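PDB 6M6U: mRNA nuclease HepT from Shewanella oneidensis MR-1, which acts as the bacteriostatic toxin of a type VII toxin-antitoxin system, cleaving mRNA until its cognate antitoxin MntA neutralises it, mostly by tri-AMPylation. Local coordinates for residues B[74-78]-B[79-83]; B[37-40]-B[41-45]; B[105-109]-B[110-114]; B[84-87]-B[88-92]. All coordinates share one frame; numbering follows the deposited sequence.

How the contacts relate
Contact 2 is the buried one: all eight touching residues are buried, most of them near a second subunit. Contact 3 lies at the surface, and contacts 1 and 4 are partly buried. Contacts 1 and 4 adjoin, with centres 10 Å apart: Ala77 and Ile82 of contact 1 pack on Ser87 of contact 4, across the turn between helices 69-78 and 84-102. Contacts 2 and 3 meet through Ile40 and Leu107. Asparagine grips the backbone in three contacts, as donor in 1 and 2 and as weak acceptor in the cap of 3. Contact 1 ends a helix and contact 3 begins one, whereas contacts 2 and 4 run along continuous helices.

Contact 1: B[74-78]-B[79-83]; sequences TLLAQ and NNLIT
Leu75 O is gripped twice by Asn79, by its side-chain ND2 at 2.6 Å and by its backbone N at 3.3 Å. The two donors come from opposite faces of the Leu75 carbonyl plane, and the oxygen lies within 7° of the Asn79 amide plane, so the ND2 bond is close to flat on the donor side. With CG beside its own backbone N (chi1 -68°), the Asn79 side chain folds back over the last helical turn instead of pointing on along the chain.

The next two bonds form a Schellman motif. Leu81 N donates to Leu76 O at 3.0 Å, while Asn80 N reaches Ala77 O at 2.8 Å from above the carbonyl plane. Asn80, with positive phi (57°), is the C-prime residue that makes this reversal possible. Beyond it the chain turns back, and Ile82 CG1 lies 3.9 Å from Leu76 CB. A CA-H...O contact from Ala77 CA to Ile82 O, 3.5 Å, runs alongside.

Three carbonyls at the end of helix 69-78, those of Leu75, Leu76 and Ala77, are therefore satisfied by the residues that leave it, while Leu76 and Ile82 close an apolar patch under the turn.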
loop_
_atom_site.group_PDB
_atom_site.type_symbol
_atom_site.label_atom_id
_atom_site.label_comp_id
_atom_site.label_asym_id
_atom_site.label_seq_id
_atom_site.Cartn_x
_atom_site.Cartn_y
_atom_site.Cartn_z
ATOM N N THR B 74 22.315 12.147 38.013
ATOM C CA THR B 74 23.687 11.984 37.546
ATOM C C THR B 74 24.091 13.119 36.613
ATOM O O THR B 74 25.188 13.673 36.743
ATOM C CB THR B 74 23.849 10.633 36.849
ATOM O OG1 THR B 74 23.613 9.576 37.787
ATOM C CG2 THR B 74 25.246 10.488 36.275
ATOM N N LEU B 75 23.207 13.497 35.682
ATOM C CA LEU B 75 23.533 14.562 34.737
ATOM C C LEU B 75 23.700 15.906 35.439
ATOM O O LEU B 75 24.544 16.718 35.044
ATOM C CB LEU B 75 22.467 14.663 33.647
ATOM C CG LEU B 75 22.413 13.524 32.618
ATOM C CD1 LEU B 75 21.340 13.797 31.568
ATOM C CD2 LEU B 75 23.767 13.322 31.947
ATOM N N LEU B 76 22.895 16.172 36.471
ATOM C CA LEU B 76 23.074 17.405 37.236
ATOM C C LEU B 76 24.431 17.434 37.927
ATOM O O LEU B 76 25.056 18.497 38.042
ATOM C CB LEU B 76 21.961 17.565 38.269
ATOM C CG LEU B 76 20.521 17.676 37.765
ATOM C CD1 LEU B 76 19.566 17.645 38.946
ATOM C CD2 LEU B 76 20.331 18.953 36.954
ATOM N N ALA B 77 24.901 16.276 38.401
ATOM C CA ALA B 77 26.174 16.226 39.113
ATOM C C ALA B 77 27.351 16.414 38.162
ATOM O O ALA B 77 28.324 17.098 38.500
ATOM C CB ALA B 77 26.300 14.906 39.873
ATOM N N GLN B 78 27.285 15.811 36.971
ATOM C CA GLN B 78 28.353 15.987 35.992
ATOM C C GLN B 78 28.467 17.430 35.521
ATOM O O GLN B 78 29.541 17.840 35.065
ATOM C CB GLN B 78 28.140 15.060 34.793
ATOM C CG GLN B 78 27.857 13.621 35.177
ATOM C CD GLN B 78 27.679 12.720 33.974
ATOM O OE1 GLN B 78 26.669 12.791 33.274
ATOM N NE2 GLN B 78 28.657 11.854 33.734
ATOM N N ASN B 79 27.390 18.203 35.617
ATOM C CA ASN B 79 27.410 19.631 35.341
ATOM C C ASN B 79 27.680 20.465 36.589
ATOM O O ASN B 79 27.591 21.697 36.530
ATOM C CB ASN B 79 26.088 20.052 34.696
ATOM C CG ASN B 79 25.918 19.485 33.297
ATOM O OD1 ASN B 79 26.356 20.088 32.323
ATOM N ND2 ASN B 79 25.285 18.318 33.195
ATOM N N ASN B 80 28.002 19.816 37.710
ATOM C CA ASN B 80 28.364 20.478 38.968
ATOM C C ASN B 80 27.276 21.424 39.461
ATOM O O ASN B 80 27.572 22.471 40.045
ATOM C CB ASN B 80 29.698 21.220 38.849
ATOM C CG ASN B 80 30.883 20.289 38.953
ATOM O OD1 ASN B 80 31.483 19.916 37.947
ATOM N ND2 ASN B 80 31.218 19.893 40.176
ATOM N N LEU B 81 26.014 21.071 39.232
ATOM C CA LEU B 81 24.913 21.820 39.819
ATOM C C LEU B 81 24.446 21.216 41.135
ATOM O O LEU B 81 23.862 21.929 41.957
ATOM C CB LEU B 81 23.750 21.922 38.826
ATOM C CG LEU B 81 24.191 22.244 37.387
ATOM C CD1 LEU B 81 22.988 22.363 36.455
ATOM C CD2 LEU B 81 25.053 23.516 37.322
ATOM N N ILE B 82 24.705 19.930 41.357
ATOM C CA ILE B 82 24.635 19.325 42.680
ATOM C C ILE B 82 25.933 18.568 42.908
ATOM O O ILE B 82 26.601 18.142 41.959
ATOM C CB ILE B 82 23.423 18.381 42.865
ATOM C CG1 ILE B 82 23.453 17.245 41.837
ATOM C CG2 ILE B 82 22.122 19.161 42.793
ATOM C CD1 ILE B 82 22.347 16.219 42.034
ATOM N N THR B 83 26.294 18.409 44.176
ATOM C CA THR B 83 27.504 17.679 44.515
ATOM C C THR B 83 27.331 16.200 44.191
ATOM O O THR B 83 26.217 15.673 44.162
ATOM C CB THR B 83 27.834 17.855 45.995
ATOM O OG1 THR B 83 26.884 17.131 46.784
ATOM C CG2 THR B 83 27.777 19.326 46.377
#

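Contact 2: B[37-40]-B[41-45]; sequences DSVI and LNLQR
The flat amide of Asn42 turns its ND2 to Ser38 O, donating at 2.9 Å, with the oxygen lying 24° out of the amide plane. The second flat group, the Arg45 guanidinium, carries Leu41 CD2 on one face, 3.3 Å above the plane and over its centre, so a methyl group from the preceding turn covers the cation.

Ser38 O also accepts the helical bond from Asn42 N, at 3.1 Å. The two donors approach from opposite faces of the carbonyl plane, and the Asn42 side chain can reach back because its CG sits beside the backbone N (chi1 -78°). That rotation brings ND2 to 3.7 Å from Ser38 OG as well, which is proximity without a bond. Ser38 OG bonds to Asp37 OD2 of the second subunit, and Asp37 OD2 of this chain in turn takes Ser38 OG and Asn42 ND2 of the second subunit. Asp37 of this chain likewise forms a salt bridge with Arg18 of the second subunit. Buried polar atoms on this helix face are thus satisfied across the subunit boundary, as are those of Gln44, which pairs with Gln44 of the second subunit.

On another side of the helix the contact is apolar: Val39 CG1 lies 4.3 Å from Leu43 CD1, and Leu43 N bonds to Val39 O at 2.9 Å.

Gln44 also touches Arg97, a probable active-site residue, and Arg45 packs on Tyr104 of the second subunit. A long helix pairing with its copy beside the RX(4)HXY motif is consistent with the dimeric build of HEPN ribonucleases.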
loop_
_atom_site.group_PDB
_atom_site.type_symbol
_atom_site.label_atom_id
_atom_site.label_comp_id
_atom_site.label_asym_id
_atom_site.label_seq_id
_atom_site.Cartn_x
_atom_site.Cartn_y
_atom_site.Cartn_z
ATOM N N ASP B 37 2.359 3.259 55.176
ATOM C CA ASP B 37 1.786 3.663 53.896
ATOM C C ASP B 37 1.897 5.170 53.685
ATOM O O ASP B 37 2.291 5.632 52.608
ATOM C CB ASP B 37 0.323 3.226 53.823
ATOM C CG ASP B 37 0.160 1.716 53.752
ATOM O OD1 ASP B 37 1.158 1.012 53.483
ATOM O OD2 ASP B 37 -0.978 1.235 53.950
ATOM N N SER B 38 1.567 5.954 54.715
ATOM C CA SER B 38 1.550 7.406 54.561
ATOM C C SER B 38 2.960 7.976 54.464
ATOM O O SER B 38 3.201 8.920 53.704
ATOM C CB SER B 38 0.789 8.049 55.719
ATOM O OG SER B 38 0.785 9.459 55.585
ATOM N N VAL B 39 3.902 7.431 55.235
ATOM C CA VAL B 39 5.290 7.870 55.119
ATOM C C VAL B 39 5.849 7.495 53.753
ATOM O O VAL B 39 6.500 8.305 53.082
ATOM C CB VAL B 39 6.140 7.275 56.257
ATOM C CG1 VAL B 39 7.625 7.495 55.985
ATOM C CG2 VAL B 39 5.738 7.885 57.601
ATOM N N ILE B 40 5.586 6.264 53.315
ATOM C CA ILE B 40 6.124 5.789 52.044
ATOM C C ILE B 40 5.571 6.613 50.885
ATOM O O ILE B 40 6.306 6.967 49.955
ATOM C CB ILE B 40 5.833 4.286 51.880
ATOM C CG1 ILE B 40 6.708 3.474 52.844
ATOM C CG2 ILE B 40 6.033 3.846 50.438
ATOM C CD1 ILE B 40 6.348 2.004 52.916
ATOM N N LEU B 41 4.283 6.958 50.936
ATOM C CA LEU B 41 3.686 7.719 49.843
ATOM C C LEU B 41 4.260 9.128 49.779
ATOM O O LEU B 41 4.562 9.641 48.694
ATOM C CB LEU B 41 2.167 7.763 49.989
ATOM C CG LEU B 41 1.484 8.468 48.806
ATOM C CD1 LEU B 41 1.261 7.494 47.654
ATOM C CD2 LEU B 41 0.174 9.104 49.223
ATOM N N ASN B 42 4.426 9.772 50.934
ATOM C CA ASN B 42 4.994 11.112 50.930
ATOM C C ASN B 42 6.487 11.105 50.617
ATOM O O ASN B 42 7.004 12.107 50.114
ATOM C CB ASN B 42 4.710 11.803 52.262
ATOM C CG ASN B 42 3.284 12.324 52.354
ATOM O OD1 ASN B 42 2.910 13.276 51.660
ATOM N ND2 ASN B 42 2.477 11.702 53.212
ATOM N N LEU B 43 7.193 10.003 50.887
ATOM C CA LEU B 43 8.550 9.867 50.365
ATOM C C LEU B 43 8.538 9.823 48.842
ATOM O O LEU B 43 9.339 10.497 48.182
ATOM C CB LEU B 43 9.216 8.614 50.930
ATOM C CG LEU B 43 9.912 8.788 52.279
ATOM C CD1 LEU B 43 10.451 7.456 52.788
ATOM C CD2 LEU B 43 11.023 9.828 52.172
ATOM N N GLN B 44 7.628 9.029 48.269
ATOM C CA GLN B 44 7.502 8.953 46.818
ATOM C C GLN B 44 7.223 10.326 46.219
ATOM O O GLN B 44 7.849 10.725 45.230
ATOM C CB GLN B 44 6.396 7.970 46.446
ATOM C CG GLN B 44 6.015 7.998 44.980
ATOM C CD GLN B 44 4.998 6.939 44.638
ATOM O OE1 GLN B 44 5.350 5.790 44.381
ATOM N NE2 GLN B 44 3.720 7.315 44.647
ATOM N N ARG B 45 6.282 11.065 46.812
ATOM C CA ARG B 45 5.957 12.400 46.318
ATOM C C ARG B 45 7.162 13.328 46.410
ATOM O O ARG B 45 7.406 14.132 45.501
ATOM C CB ARG B 45 4.769 12.965 47.099
ATOM C CG ARG B 45 3.469 12.223 46.831
ATOM C CD ARG B 45 2.377 12.608 47.795
ATOM N NE ARG B 45 1.070 12.152 47.303
ATOM C CZ ARG B 45 -0.068 12.161 48.007
ATOM N NH1 ARG B 45 -0.065 12.608 49.252
ATOM N NH2 ARG B 45 -1.189 11.738 47.439
#

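Contact 3: B[105-109]-B[110-114]; sequences QELNL and DIVVH
Leu107 makes the first touch, its two methyl groups straddling one methyl of Val112: CD2 lies 3.8 Å and CD1 3.9 Å from Val112 CG2. The two side chains cross at about a right angle. The extended first torsion of Leu107, with CG opposite its N (chi1 -179°), helps bring the branched end to the valine although the residue itself precedes the helix.

Asn108 follows at the N-cap position. Its OD1 accepts a weak bond from Asp110 N, 3.4 Å long and bent to 136° at the hydrogen. Its backbone O serves the next donor along, Ile111 N, at 3.1 Å; that N-H arrives from above the carbonyl plane and not along a lone pair. The same residue therefore uses a side-chain oxygen and a main-chain oxygen on two consecutive donors. Apolar contact accompanies the cap, since Ile111 CD1 lies 3.9 Å from Asn108 CB; the Ile111 CG1 methylene lies against the amide oxygen, 3.6 Å from Asn108 OD1, and these two side chains also cross at roughly 90 degrees. The amide of Asn108 and the carboxylate of Asp110 have planes 61° apart, so they are not stacked.

Leu109 opens the regular turn, its O accepting from Val113 N at 3.2 Å.

Around this start of helix 109-118, Leu109, Val112 and Val113 all rest on Phe29 of the loop before helix 33-60. Leu107 packs on Leu96, Ile99 and Ala100 of helix 84-102, while Leu109 also touches Gln36 of helix 33-60, placing the turn between those two helices.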
loop_
_atom_site.group_PDB
_atom_site.type_symbol
_atom_site.label_atom_id
_atom_site.label_comp_id
_atom_site.label_asym_id
_atom_site.label_seq_id
_atom_site.Cartn_x
_atom_site.Cartn_y
_atom_site.Cartn_z
ATOM N N GLN B 105 7.153 -6.305 50.739
ATOM C CA GLN B 105 7.488 -7.504 51.500
ATOM C C GLN B 105 8.992 -7.660 51.675
ATOM O O GLN B 105 9.440 -8.291 52.639
ATOM C CB GLN B 105 6.894 -8.737 50.819
ATOM C CG GLN B 105 5.376 -8.817 50.896
ATOM C CD GLN B 105 4.879 -9.241 52.268
ATOM O OE1 GLN B 105 5.104 -10.373 52.701
ATOM N NE2 GLN B 105 4.202 -8.331 52.960
ATOM N N GLU B 106 9.786 -7.096 50.767
ATOM C CA GLU B 106 11.237 -7.097 50.904
ATOM C C GLU B 106 11.775 -5.819 51.532
ATOM O O GLU B 106 12.990 -5.709 51.734
ATOM C CB GLU B 106 11.902 -7.317 49.543
ATOM C CG GLU B 106 11.790 -8.739 49.028
ATOM C CD GLU B 106 11.948 -9.766 50.132
ATOM O OE1 GLU B 106 10.990 -10.532 50.370
ATOM O OE2 GLU B 106 13.024 -9.799 50.768
ATOM N N LEU B 107 10.913 -4.857 51.841
ATOM C CA LEU B 107 11.370 -3.617 52.446
ATOM C C LEU B 107 11.903 -3.875 53.845
ATOM O O LEU B 107 11.285 -4.586 54.645
ATOM C CB LEU B 107 10.236 -2.595 52.502
ATOM C CG LEU B 107 10.594 -1.231 53.098
ATOM C CD1 LEU B 107 11.698 -0.570 52.291
ATOM C CD2 LEU B 107 9.365 -0.335 53.173
ATOM N N ASN B 108 13.067 -3.304 54.135
ATOM C CA ASN B 108 13.597 -3.291 55.492
ATOM C C ASN B 108 13.124 -2.003 56.151
ATOM O O ASN B 108 13.630 -0.917 55.850
ATOM C CB ASN B 108 15.118 -3.395 55.499
ATOM C CG ASN B 108 15.667 -3.689 56.880
ATOM O OD1 ASN B 108 15.990 -2.776 57.641
ATOM N ND2 ASN B 108 15.755 -4.971 57.221
ATOM N N LEU B 109 12.150 -2.131 57.053
ATOM C CA LEU B 109 11.499 -0.961 57.627
ATOM C C LEU B 109 12.461 -0.079 58.412
ATOM O O LEU B 109 12.145 1.088 58.665
ATOM C CB LEU B 109 10.343 -1.409 58.520
ATOM C CG LEU B 109 9.065 -0.580 58.451
ATOM C CD1 LEU B 109 8.701 -0.265 57.005
ATOM C CD2 LEU B 109 7.947 -1.339 59.133
ATOM N N ASP B 110 13.632 -0.602 58.794
ATOM C CA ASP B 110 14.576 0.187 59.577
ATOM C C ASP B 110 15.330 1.205 58.730
ATOM O O ASP B 110 15.735 2.254 59.247
ATOM C CB ASP B 110 15.568 -0.730 60.292
ATOM C CG ASP B 110 14.942 -1.464 61.465
ATOM O OD1 ASP B 110 14.139 -0.842 62.197
ATOM O OD2 ASP B 110 15.253 -2.658 61.660
ATOM N N ILE B 111 15.539 0.926 57.439
ATOM C CA ILE B 111 16.175 1.916 56.572
ATOM C C ILE B 111 15.226 3.078 56.311
ATOM O O ILE B 111 15.649 4.235 56.214
ATOM C CB ILE B 111 16.658 1.273 55.258
ATOM C CG1 ILE B 111 17.260 -0.117 55.520
ATOM C CG2 ILE B 111 17.683 2.179 54.586
ATOM C CD1 ILE B 111 17.806 -0.793 54.267
ATOM N N VAL B 112 13.924 2.791 56.208
ATOM C CA VAL B 112 12.938 3.866 56.116
ATOM C C VAL B 112 12.994 4.743 57.358
ATOM O O VAL B 112 12.978 5.976 57.265
ATOM C CB VAL B 112 11.527 3.288 55.895
ATOM C CG1 VAL B 112 10.485 4.401 55.931
ATOM C CG2 VAL B 112 11.454 2.534 54.571
ATOM N N VAL B 113 13.073 4.124 58.541
ATOM C CA VAL B 113 13.182 4.896 59.776
ATOM C C VAL B 113 14.489 5.681 59.800
ATOM O O VAL B 113 14.513 6.863 60.168
ATOM C CB VAL B 113 13.043 3.974 61.002
ATOM C CG1 VAL B 113 13.733 4.581 62.218
ATOM C CG2 VAL B 113 11.575 3.714 61.302
ATOM N N HIS B 114 15.593 5.044 59.398
ATOM C CA HIS B 114 16.867 5.754 59.341
ATOM C C HIS B 114 16.800 6.923 58.366
ATOM O O HIS B 114 17.409 7.973 58.603
ATOM C CB HIS B 114 17.992 4.791 58.957
ATOM C CG HIS B 114 19.367 5.347 59.179
ATOM N ND1 HIS B 114 20.248 5.594 58.148
ATOM C CD2 HIS B 114 20.014 5.701 60.317
ATOM C CE1 HIS B 114 21.376 6.078 58.639
ATOM N NE2 HIS B 114 21.259 6.152 59.953
#

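Contact 4: B[84-87]-B[88-92]; sequences QPLS and DNLKK
Gln84 and Asp88, one helical turn apart, bring their flat ends together at a steep angle: amide and carboxylate planes are 82° apart, and Gln84 NE2 lies 3.3 Å from Asp88 OD1. The glutamine chain starts out extended and then bends at chi2 (74°), which carries the amide forward along the helix toward the carboxylate. Asp88 OD1 also lies 3.2 Å from Gln84 O, two acceptors side by side.

Leu86 and Leu90 are set at a slant to one another on a different side, with CD1 of Leu86 4.1 Å from CG of Leu90. Leu90 CG additionally sits 3.2 Å from Leu86 O, a tight fit over the carbonyl that accepts from Leu90 N at 3.0 Å. That bond is nearly straight at the hydrogen (174°).

All of this belongs to the first turns of helix 84-102 in the helical HepT fold. Thr83 caps the helix by accepting from Leu86 N. Leu86 faces helix 120-131 through Asp122 and Gln125, while Leu90 lies between Phe73 of helix 69-78 and Phe126 of helix 120-131.

Lys91 lies lengthwise against Ser87. Its CG is 3.2 Å from Ser87 O, and its CD is 3.7 Å from Ser87 OG, so the aliphatic part of the lysine covers the serine while the side chain, bent at chi3, runs back toward the start of the helix. There the ammonium NZ finds its hydrogen-bond partner in Thr74 OG1 of helix 69-78.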
loop_
_atom_site.group_PDB
_atom_site.type_symbol
_atom_site.label_atom_id
_atom_site.label_comp_id
_atom_site.label_asym_id
_atom_site.label_seq_id
_atom_site.Cartn_x
_atom_site.Cartn_y
_atom_site.Cartn_z
ATOM N N GLN B 84 28.454 15.535 43.922
ATOM C CA GLN B 84 28.419 14.085 43.757
ATOM C C GLN B 84 27.866 13.365 44.983
ATOM O O GLN B 84 27.110 12.395 44.801
ATOM C CB GLN B 84 29.818 13.564 43.401
ATOM C CG GLN B 84 29.854 12.084 43.065
ATOM C CD GLN B 84 29.260 11.789 41.704
ATOM O OE1 GLN B 84 29.144 12.680 40.862
ATOM N NE2 GLN B 84 28.870 10.537 41.484
ATOM N N PRO B 85 28.186 13.757 46.225
ATOM C CA PRO B 85 27.528 13.099 47.370
ATOM C C PRO B 85 26.015 13.266 47.387
ATOM O O PRO B 85 25.291 12.282 47.593
ATOM C CB PRO B 85 28.201 13.760 48.589
ATOM C CG PRO B 85 28.926 14.958 48.056
ATOM C CD PRO B 85 29.310 14.603 46.665
ATOM N N LEU B 86 25.510 14.487 47.180
ATOM C CA LEU B 86 24.064 14.691 47.203
ATOM C C LEU B 86 23.385 13.945 46.061
ATOM O O LEU B 86 22.287 13.402 46.232
ATOM C CB LEU B 86 23.734 16.183 47.145
ATOM C CG LEU B 86 22.242 16.532 47.116
ATOM C CD1 LEU B 86 21.528 15.986 48.347
ATOM C CD2 LEU B 86 22.033 18.032 46.997
ATOM N N SER B 87 24.028 13.906 44.890
ATOM C CA SER B 87 23.511 13.115 43.778
ATOM C C SER B 87 23.335 11.657 44.178
ATOM O O SER B 87 22.298 11.043 43.897
ATOM C CB SER B 87 24.449 13.232 42.574
ATOM O OG SER B 87 24.154 12.247 41.596
ATOM N N ASP B 88 24.339 11.087 44.847
ATOM C CA ASP B 88 24.289 9.671 45.199
ATOM C C ASP B 88 23.222 9.391 46.250
ATOM O O ASP B 88 22.570 8.341 46.211
ATOM C CB ASP B 88 25.661 9.209 45.685
ATOM C CG ASP B 88 26.651 9.037 44.548
ATOM O OD1 ASP B 88 26.383 9.548 43.438
ATOM O OD2 ASP B 88 27.699 8.392 44.764
ATOM N N ASN B 89 23.022 10.317 47.190
ATOM C CA ASN B 89 22.004 10.117 48.218
ATOM C C ASN B 89 20.605 10.171 47.622
ATOM O O ASN B 89 19.753 9.331 47.935
ATOM C CB ASN B 89 22.158 11.158 49.328
ATOM C CG ASN B 89 23.264 10.807 50.305
ATOM O OD1 ASN B 89 23.693 9.653 50.392
ATOM N ND2 ASN B 89 23.723 11.801 51.057
ATOM N N LEU B 90 20.346 11.163 46.763
ATOM C CA LEU B 90 19.053 11.242 46.093
ATOM C C LEU B 90 18.783 9.989 45.272
ATOM O O LEU B 90 17.649 9.499 45.226
ATOM C CB LEU B 90 18.992 12.485 45.203
ATOM C CG LEU B 90 19.112 13.842 45.889
ATOM C CD1 LEU B 90 19.055 14.936 44.850
ATOM C CD2 LEU B 90 18.022 14.030 46.928
ATOM N N LYS B 91 19.820 9.441 44.630
ATOM C CA LYS B 91 19.624 8.253 43.808
ATOM C C LYS B 91 19.278 7.028 44.650
ATOM O O LYS B 91 18.477 6.191 44.213
ATOM C CB LYS B 91 20.865 7.995 42.948
ATOM C CG LYS B 91 21.013 8.992 41.800
ATOM C CD LYS B 91 22.416 8.992 41.207
ATOM C CE LYS B 91 22.776 7.635 40.624
ATOM N NZ LYS B 91 24.137 7.628 40.002
ATOM N N LYS B 92 19.843 6.900 45.859
ATOM C CA LYS B 92 19.462 5.769 46.705
ATOM C C LYS B 92 18.130 6.013 47.410
ATOM O O LYS B 92 17.452 5.047 47.795
ATOM C CB LYS B 92 20.577 5.428 47.710
ATOM C CG LYS B 92 21.234 6.583 48.440
ATOM C CD LYS B 92 22.519 6.115 49.126
ATOM C CE LYS B 92 22.343 4.765 49.810
ATOM N NZ LYS B 92 21.626 4.898 51.110
#